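Local atomic coordinates of alpha-hemoglobin-stabilizing protein (Homo sapiens, PDB entry 1Z8U), a protein that acts as a chaperone for free alpha-hemoglobin, protecting it from harmful aggregation and precipitation during normal erythroid cell development. Residues F47-N50 with Y51-Q55; V38-V41 with E42-N46. The protein carries 1 engineered substitution. All coordinates share one frame; numbering follows the deposited sequence.

Interaction 1: F47-N50 with Y51-Q55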
ATOM      1  N   PHE A  47      -1.873   0.705  -9.759  1.00 61.55           N
ATOM      2  CA  PHE A  47      -3.064   0.520  -8.945  1.00 59.04           C
ATOM      3  C   PHE A  47      -4.228   1.408  -9.393  1.00 57.90           C
ATOM      4  O   PHE A  47      -5.306   0.903  -9.682  1.00 56.96           O
ATOM      5  CB  PHE A  47      -2.705   0.785  -7.468  1.00 58.78           C
ATOM      6  CG  PHE A  47      -3.893   1.000  -6.579  1.00 55.71           C
ATOM      7  CD1 PHE A  47      -3.909   2.063  -5.679  1.00 53.58           C
ATOM      8  CD2 PHE A  47      -5.010   0.168  -6.665  1.00 54.81           C
ATOM      9  CE1 PHE A  47      -5.020   2.303  -4.878  1.00 54.91           C
ATOM     10  CE2 PHE A  47      -6.130   0.397  -5.872  1.00 56.84           C
ATOM     11  CZ  PHE A  47      -6.137   1.468  -4.974  1.00 56.41           C
ATOM     12  N   TYR A  48      -4.017   2.724  -9.436  1.00 60.64           N
ATOM     13  CA  TYR A  48      -5.065   3.659  -9.858  1.00 63.08           C
ATOM     14  C   TYR A  48      -5.533   3.387 -11.282  1.00 65.57           C
ATOM     15  O   TYR A  48      -6.727   3.420 -11.577  1.00 66.32           O
ATOM     16  CB  TYR A  48      -4.579   5.106  -9.774  1.00 60.10           C
ATOM     17  CG  TYR A  48      -4.713   5.717  -8.406  1.00 59.07           C
ATOM     18  CD1 TYR A  48      -4.095   5.132  -7.301  1.00 57.72           C
ATOM     19  CD2 TYR A  48      -5.446   6.893  -8.212  1.00 56.89           C
ATOM     20  CE1 TYR A  48      -4.197   5.699  -6.033  1.00 56.08           C
ATOM     21  CE2 TYR A  48      -5.555   7.475  -6.938  1.00 57.35           C
ATOM     22  CZ  TYR A  48      -4.920   6.869  -5.855  1.00 56.76           C
ATOM     23  OH  TYR A  48      -4.972   7.439  -4.607  1.00 51.33           O
ATOM     24  N   ILE A  49      -4.591   3.124 -12.171  1.00 68.12           N
ATOM     25  CA  ILE A  49      -4.949   2.853 -13.547  1.00 72.17           C
ATOM     26  C   ILE A  49      -5.836   1.619 -13.618  1.00 74.47           C
ATOM     27  O   ILE A  49      -6.934   1.672 -14.164  1.00 76.26           O
ATOM     28  CB  ILE A  49      -3.698   2.640 -14.403  1.00 72.15           C
ATOM     29  CG1 ILE A  49      -2.957   3.964 -14.555  1.00 72.68           C
ATOM     30  CG2 ILE A  49      -4.074   2.096 -15.762  1.00 74.47           C
ATOM     31  CD1 ILE A  49      -1.618   3.816 -15.222  1.00 75.71           C
ATOM     32  N   ASN A  50      -5.368   0.512 -13.051  1.00 76.67           N
ATOM     33  CA  ASN A  50      -6.135  -0.726 -13.074  1.00 77.52           C
ATOM     34  C   ASN A  50      -7.473  -0.557 -12.376  1.00 76.02           C
ATOM     35  O   ASN A  50      -8.402  -1.326 -12.611  1.00 75.31           O
ATOM     36  CB  ASN A  50      -5.343  -1.856 -12.417  1.00 84.60           C
ATOM     37  CG  ASN A  50      -3.971  -2.067 -13.059  1.00 92.13           C
ATOM     38  OD1 ASN A  50      -3.267  -3.033 -12.743  1.00 95.86           O
ATOM     39  ND2 ASN A  50      -3.583  -1.160 -13.956  1.00 95.37           N
ATOM     40  N   TYR A  51      -7.575   0.455 -11.518  1.00 74.22           N
ATOM     41  CA  TYR A  51      -8.822   0.709 -10.805  1.00 71.96           C
ATOM     42  C   TYR A  51      -9.813   1.408 -11.718  1.00 72.08           C
ATOM     43  O   TYR A  51     -10.886   0.880 -12.004  1.00 72.19           O
ATOM     44  CB  TYR A  51      -8.591   1.587  -9.567  1.00 69.48           C
ATOM     45  CG  TYR A  51      -9.882   2.064  -8.915  1.00 66.66           C
ATOM     46  CD1 TYR A  51     -10.216   3.419  -8.893  1.00 67.85           C
ATOM     47  CD2 TYR A  51     -10.776   1.154  -8.333  1.00 65.53           C
ATOM     48  CE1 TYR A  51     -11.414   3.863  -8.299  1.00 66.21           C
ATOM     49  CE2 TYR A  51     -11.967   1.582  -7.741  1.00 63.78           C
ATOM     50  CZ  TYR A  51     -12.281   2.935  -7.722  1.00 65.68           C
ATOM     51  OH  TYR A  51     -13.441   3.366  -7.107  1.00 64.09           O
ATOM     52  N   TYR A  52      -9.443   2.607 -12.160  1.00 72.51           N
ATOM     53  CA  TYR A  52     -10.286   3.401 -13.034  1.00 72.41           C
ATOM     54  C   TYR A  52     -10.467   2.770 -14.393  1.00 75.26           C
ATOM     55  O   TYR A  52     -11.215   3.281 -15.207  1.00 75.47           O
ATOM     56  CB  TYR A  52      -9.707   4.802 -13.201  1.00 68.80           C
ATOM     57  CG  TYR A  52      -9.909   5.668 -11.991  1.00 63.70           C
ATOM     58  CD1 TYR A  52     -11.194   5.978 -11.546  1.00 61.69           C
ATOM     59  CD2 TYR A  52      -8.823   6.169 -11.281  1.00 61.51           C
ATOM     60  CE1 TYR A  52     -11.393   6.766 -10.426  1.00 62.14           C
ATOM     61  CE2 TYR A  52      -9.008   6.960 -10.156  1.00 61.46           C
ATOM     62  CZ  TYR A  52     -10.294   7.256  -9.737  1.00 62.31           C
ATOM     63  OH  TYR A  52     -10.481   8.071  -8.648  1.00 65.38           O
ATOM     64  N   ARG A  53      -9.779   1.661 -14.640  1.00 78.99           N
ATOM     65  CA  ARG A  53      -9.907   0.970 -15.916  1.00 83.66           C
ATOM     66  C   ARG A  53     -11.310   0.373 -15.995  1.00 85.56           C
ATOM     67  O   ARG A  53     -11.803   0.034 -17.077  1.00 86.08           O
ATOM     68  CB  ARG A  53      -8.864  -0.133 -16.031  1.00 83.92           C
ATOM     69  CG  ARG A  53      -8.868  -0.826 -17.366  1.00 87.18           C
ATOM     70  CD  ARG A  53      -7.461  -0.904 -17.909  1.00 93.35           C
ATOM     71  NE  ARG A  53      -6.571  -1.616 -16.999  1.00 98.26           N
ATOM     72  CZ  ARG A  53      -5.253  -1.684 -17.152  1.00100.78           C
ATOM     73  NH1 ARG A  53      -4.676  -1.078 -18.184  1.00103.01           N
ATOM     74  NH2 ARG A  53      -4.516  -2.361 -16.280  1.00101.80           N
ATOM     75  N   GLN A  54     -11.939   0.257 -14.829  1.00 87.93           N
ATOM     76  CA  GLN A  54     -13.290  -0.277 -14.705  1.00 90.89           C
ATOM     77  C   GLN A  54     -14.265   0.879 -14.522  1.00 91.49           C
ATOM     78  O   GLN A  54     -15.474   0.686 -14.542  1.00 91.97           O
ATOM     79  CB  GLN A  54     -13.394  -1.208 -13.490  1.00 92.55           C
ATOM     80  CG  GLN A  54     -12.281  -2.239 -13.376  1.00 95.32           C
ATOM     81  CD  GLN A  54     -12.060  -3.004 -14.669  1.00 97.28           C
ATOM     82  OE1 GLN A  54     -13.005  -3.510 -15.273  1.00 98.05           O
ATOM     83  NE2 GLN A  54     -10.803  -3.096 -15.096  1.00 99.17           N
ATOM     84  N   GLN A  55     -13.724   2.080 -14.341  1.00 93.45           N
ATOM     85  CA  GLN A  55     -14.540   3.270 -14.139  1.00 95.89           C
ATOM     86  C   GLN A  55     -14.697   4.102 -15.406  1.00 97.51           C
ATOM     87  O   GLN A  55     -15.699   4.793 -15.576  1.00 98.35           O
ATOM     88  CB  GLN A  55     -13.936   4.128 -13.029  1.00 95.76           C
ATOM     89  CG  GLN A  55     -13.755   3.371 -11.730  1.00 97.28           C
ATOM     90  CD  GLN A  55     -15.065   2.834 -11.181  1.00 97.31           C
ATOM     91  OE1 GLN A  55     -15.077   1.892 -10.390  1.00 98.53           O
ATOM     92  NE2 GLN A  55     -16.174   3.439 -11.589  1.00 97.72           N
TER
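The guanidinium of Arg-53 takes Ile-49 over one face: the CG2 methyl stands 4.0 Å above the plane, set off toward the rim. Alongside runs the amide of Asn-50, pointing the same way and turned 27° from the guanidinium. Asn-50 ND2 lies 2.8 Å from Arg-53 NH2, but both are donors, so no hydrogen bond links them as modelled, and the close approach is itself doubtful. One face of the Tyr-52 ring receives Tyr-51 CD1, 3.6 Å above its centre, while Gln-55 CB sits at its edge. Over one face of the Tyr-51 ring, toward the rim, lies Gln-55 CG, and Tyr-52 CE2 is at its edge. Tyr-48 and Tyr-52 run side by side, with Tyr-48 CD2 4.1 Å from Tyr-52 CE2.

This is the C-terminal part of helix 34-52 in an antiparallel three-helix bundle, running into loop residues. Tyr-52 N gives Tyr-48 O a nearly straight bond of 2.9 Å; that from Arg-53 N to Ile-49 O is weak. The Tyr-52 hydroxyl is hydrogen-bonded to Glu-17 of helix 5-23, and Tyr-48 meets Phe-18 edge-to-face. Arg-53 leaves the main chain with CG opposite the backbone N (chi1 -176°), and bends at chi2 and chi3 then fold its head back beside Asn-50. With an alanine here, Ile-49 CG2 would probably lose its guanidinium cover and a gap open against Leu-67 of helix 60-86.

Interaction 2: V38-V41 with E42-N46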
ATOM      1  N   VAL A  38      10.606   4.260  -5.981  1.00 53.65           N
ATOM      2  CA  VAL A  38      10.076   4.364  -7.334  1.00 53.48           C
ATOM      3  C   VAL A  38       9.115   3.214  -7.586  1.00 50.55           C
ATOM      4  O   VAL A  38       8.021   3.404  -8.108  1.00 50.24           O
ATOM      5  CB  VAL A  38      11.194   4.324  -8.398  1.00 54.65           C
ATOM      6  CG1 VAL A  38      10.584   4.176  -9.802  1.00 48.64           C
ATOM      7  CG2 VAL A  38      12.011   5.599  -8.317  1.00 56.02           C
ATOM      8  N   THR A  39       9.550   2.016  -7.216  1.00 50.73           N
ATOM      9  CA  THR A  39       8.741   0.821  -7.360  1.00 48.37           C
ATOM     10  C   THR A  39       7.419   1.032  -6.632  1.00 47.80           C
ATOM     11  O   THR A  39       6.351   0.844  -7.215  1.00 48.27           O
ATOM     12  CB  THR A  39       9.471  -0.396  -6.770  1.00 50.36           C
ATOM     13  OG1 THR A  39      10.678  -0.623  -7.508  1.00 50.16           O
ATOM     14  CG2 THR A  39       8.606  -1.645  -6.850  1.00 52.45           C
ATOM     15  N   VAL A  40       7.487   1.442  -5.365  1.00 46.69           N
ATOM     16  CA  VAL A  40       6.273   1.687  -4.585  1.00 45.98           C
ATOM     17  C   VAL A  40       5.323   2.599  -5.341  1.00 48.28           C
ATOM     18  O   VAL A  40       4.179   2.234  -5.600  1.00 45.28           O
ATOM     19  CB  VAL A  40       6.579   2.350  -3.221  1.00 45.96           C
ATOM     20  CG1 VAL A  40       5.327   2.978  -2.664  1.00 45.16           C
ATOM     21  CG2 VAL A  40       7.087   1.329  -2.238  1.00 42.80           C
ATOM     22  N   VAL A  41       5.802   3.791  -5.701  1.00 54.41           N
ATOM     23  CA  VAL A  41       4.970   4.758  -6.424  1.00 55.35           C
ATOM     24  C   VAL A  41       4.413   4.198  -7.727  1.00 56.16           C
ATOM     25  O   VAL A  41       3.234   4.387  -8.023  1.00 56.97           O
ATOM     26  CB  VAL A  41       5.740   6.083  -6.708  1.00 57.36           C
ATOM     27  CG1 VAL A  41       4.845   7.074  -7.480  1.00 56.95           C
ATOM     28  CG2 VAL A  41       6.182   6.714  -5.395  1.00 56.38           C
ATOM     29  N   GLU A  42       5.229   3.499  -8.508  1.00 59.78           N
ATOM     30  CA  GLU A  42       4.706   2.948  -9.747  1.00 65.06           C
ATOM     31  C   GLU A  42       3.609   1.939  -9.449  1.00 64.36           C
ATOM     32  O   GLU A  42       2.659   1.822 -10.226  1.00 64.03           O
ATOM     33  CB  GLU A  42       5.804   2.300 -10.587  1.00 72.91           C
ATOM     34  CG  GLU A  42       5.857   2.844 -12.025  1.00 85.82           C
ATOM     35  CD  GLU A  42       4.672   2.436 -12.894  1.00 92.77           C
ATOM     36  OE1 GLU A  42       4.570   2.935 -14.041  1.00 95.90           O
ATOM     37  OE2 GLU A  42       3.849   1.617 -12.434  1.00 96.82           O
ATOM     38  N   ASP A  43       3.725   1.214  -8.332  1.00 61.88           N
ATOM     39  CA  ASP A  43       2.683   0.255  -7.959  1.00 59.37           C
ATOM     40  C   ASP A  43       1.414   1.037  -7.639  1.00 58.22           C
ATOM     41  O   ASP A  43       0.307   0.644  -8.023  1.00 55.30           O
ATOM     42  CB  ASP A  43       3.103  -0.577  -6.747  1.00 61.40           C
ATOM     43  CG  ASP A  43       4.044  -1.712  -7.114  1.00 62.01           C
ATOM     44  OD1 ASP A  43       4.548  -2.384  -6.195  1.00 64.21           O
ATOM     45  OD2 ASP A  43       4.278  -1.945  -8.315  1.00 64.02           O
ATOM     46  N   TRP A  44       1.578   2.161  -6.951  1.00 58.24           N
ATOM     47  CA  TRP A  44       0.441   3.005  -6.619  1.00 60.53           C
ATOM     48  C   TRP A  44      -0.218   3.537  -7.885  1.00 60.96           C
ATOM     49  O   TRP A  44      -1.439   3.662  -7.942  1.00 59.83           O
ATOM     50  CB  TRP A  44       0.872   4.178  -5.748  1.00 60.70           C
ATOM     51  CG  TRP A  44       1.293   3.777  -4.372  1.00 63.40           C
ATOM     52  CD1 TRP A  44       0.974   2.621  -3.716  1.00 62.44           C
ATOM     53  CD2 TRP A  44       2.051   4.567  -3.450  1.00 64.41           C
ATOM     54  NE1 TRP A  44       1.484   2.645  -2.443  1.00 64.37           N
ATOM     55  CE2 TRP A  44       2.151   3.828  -2.253  1.00 64.47           C
ATOM     56  CE3 TRP A  44       2.653   5.832  -3.519  1.00 64.76           C
ATOM     57  CZ2 TRP A  44       2.833   4.314  -1.129  1.00 66.47           C
ATOM     58  CZ3 TRP A  44       3.328   6.313  -2.405  1.00 65.80           C
ATOM     59  CH2 TRP A  44       3.413   5.555  -1.224  1.00 65.21           C
ATOM     60  N   MET A  45       0.578   3.853  -8.904  1.00 61.20           N
ATOM     61  CA  MET A  45      -0.008   4.350 -10.149  1.00 63.34           C
ATOM     62  C   MET A  45      -0.643   3.206 -10.934  1.00 61.16           C
ATOM     63  O   MET A  45      -1.759   3.337 -11.427  1.00 58.60           O
ATOM     64  CB  MET A  45       1.039   5.097 -10.989  1.00 63.98           C
ATOM     65  CG  MET A  45       1.425   6.426 -10.356  1.00 64.82           C
ATOM     66  SD  MET A  45       2.461   7.479 -11.372  1.00 66.18           S
ATOM     67  CE  MET A  45       4.083   7.075 -10.745  1.00 67.15           C
ATOM     68  N   ASN A  46       0.053   2.078 -11.038  1.00 61.52           N
ATOM     69  CA  ASN A  46      -0.519   0.930 -11.732  1.00 61.72           C
ATOM     70  C   ASN A  46      -1.882   0.709 -11.088  1.00 61.42           C
ATOM     71  O   ASN A  46      -2.900   0.573 -11.763  1.00 60.28           O
ATOM     72  CB  ASN A  46       0.357  -0.315 -11.536  1.00 61.10           C
ATOM     73  CG  ASN A  46       1.616  -0.285 -12.386  1.00 63.91           C
ATOM     74  OD1 ASN A  46       2.486  -1.154 -12.266  1.00 66.24           O
ATOM     75  ND2 ASN A  46       1.718   0.710 -13.256  1.00 65.07           N
TER
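Trp-44 lies along the helix beside Val-40, one turn earlier, and its atoms can be followed outward from the backbone. CB begins 3.3 Å from the carbonyl O of Val-41. CG comes next, 3.5 Å from Val-40 O, so the root of the side chain rests on backbone carbonyls before the six-membered ring reaches a methyl. With CG opposite the carbonyl carbon (chi1 -69°), the indole is laid back over the preceding turn. NE1 passes 3.9 Å from Val-40 CG1, and the fit tightens along the ring: CE2 is 3.3 Å and CZ2 only 3.2 Å from that same methyl, and CH2 at the far end still lies by it. A CH-pi contact results, with Val-40 CG1 3.3 Å from the centroid of the six-membered ring of Trp-44 and 18° off its normal. At the flank of the ring, CE3 is 4.1 Å from Val-41 CG2, where the two side chains meet at a slant.

Val-41 turns its other branch to Met-45, four residues on: CG1 lies 3.4 Å from Met-45 CE, the methionine being bent at its thioether. Four successive backbone bonds, Glu-42 to Val-38 through Met-45 to Val-41, hold this regular stretch of helix 34-52. Met-45 and Val-41 pack on helix 60-86, where they touch Leu-74 and Phe-81, respectively. Trp-44 and Asp-43 meet the chain of another protein, to which Asp-43 OD1 is hydrogen-bonded.

Apart from the backbone bonds, the contact therefore rests on dispersion and CH-pi attraction between the indole and beta-branched valines, whose rotation is restricted on a helix; the Val-40 methyl is pressed on the ring face closer than an ordinary van der Waals contact, so attraction probably works against some repulsion there.

Overall arrangement
Both interactions lie on the middle helix, 34-52, of the three-helix bundle, with centres about 13 Å apart. They come in series: interaction 2 ends at residue 46, and interaction 1 opens at the next residue. Interaction 2 belongs to regular helix; interaction 1 runs from the helix into the loop leading to helix 60-86. Each sends some side chains inward against helices 5-23 and 60-86 and others toward the chain of another protein. A single helix thus contributes both to the bundle core and to a binding surface, consistent with a small chaperone that holds alpha-hemoglobin.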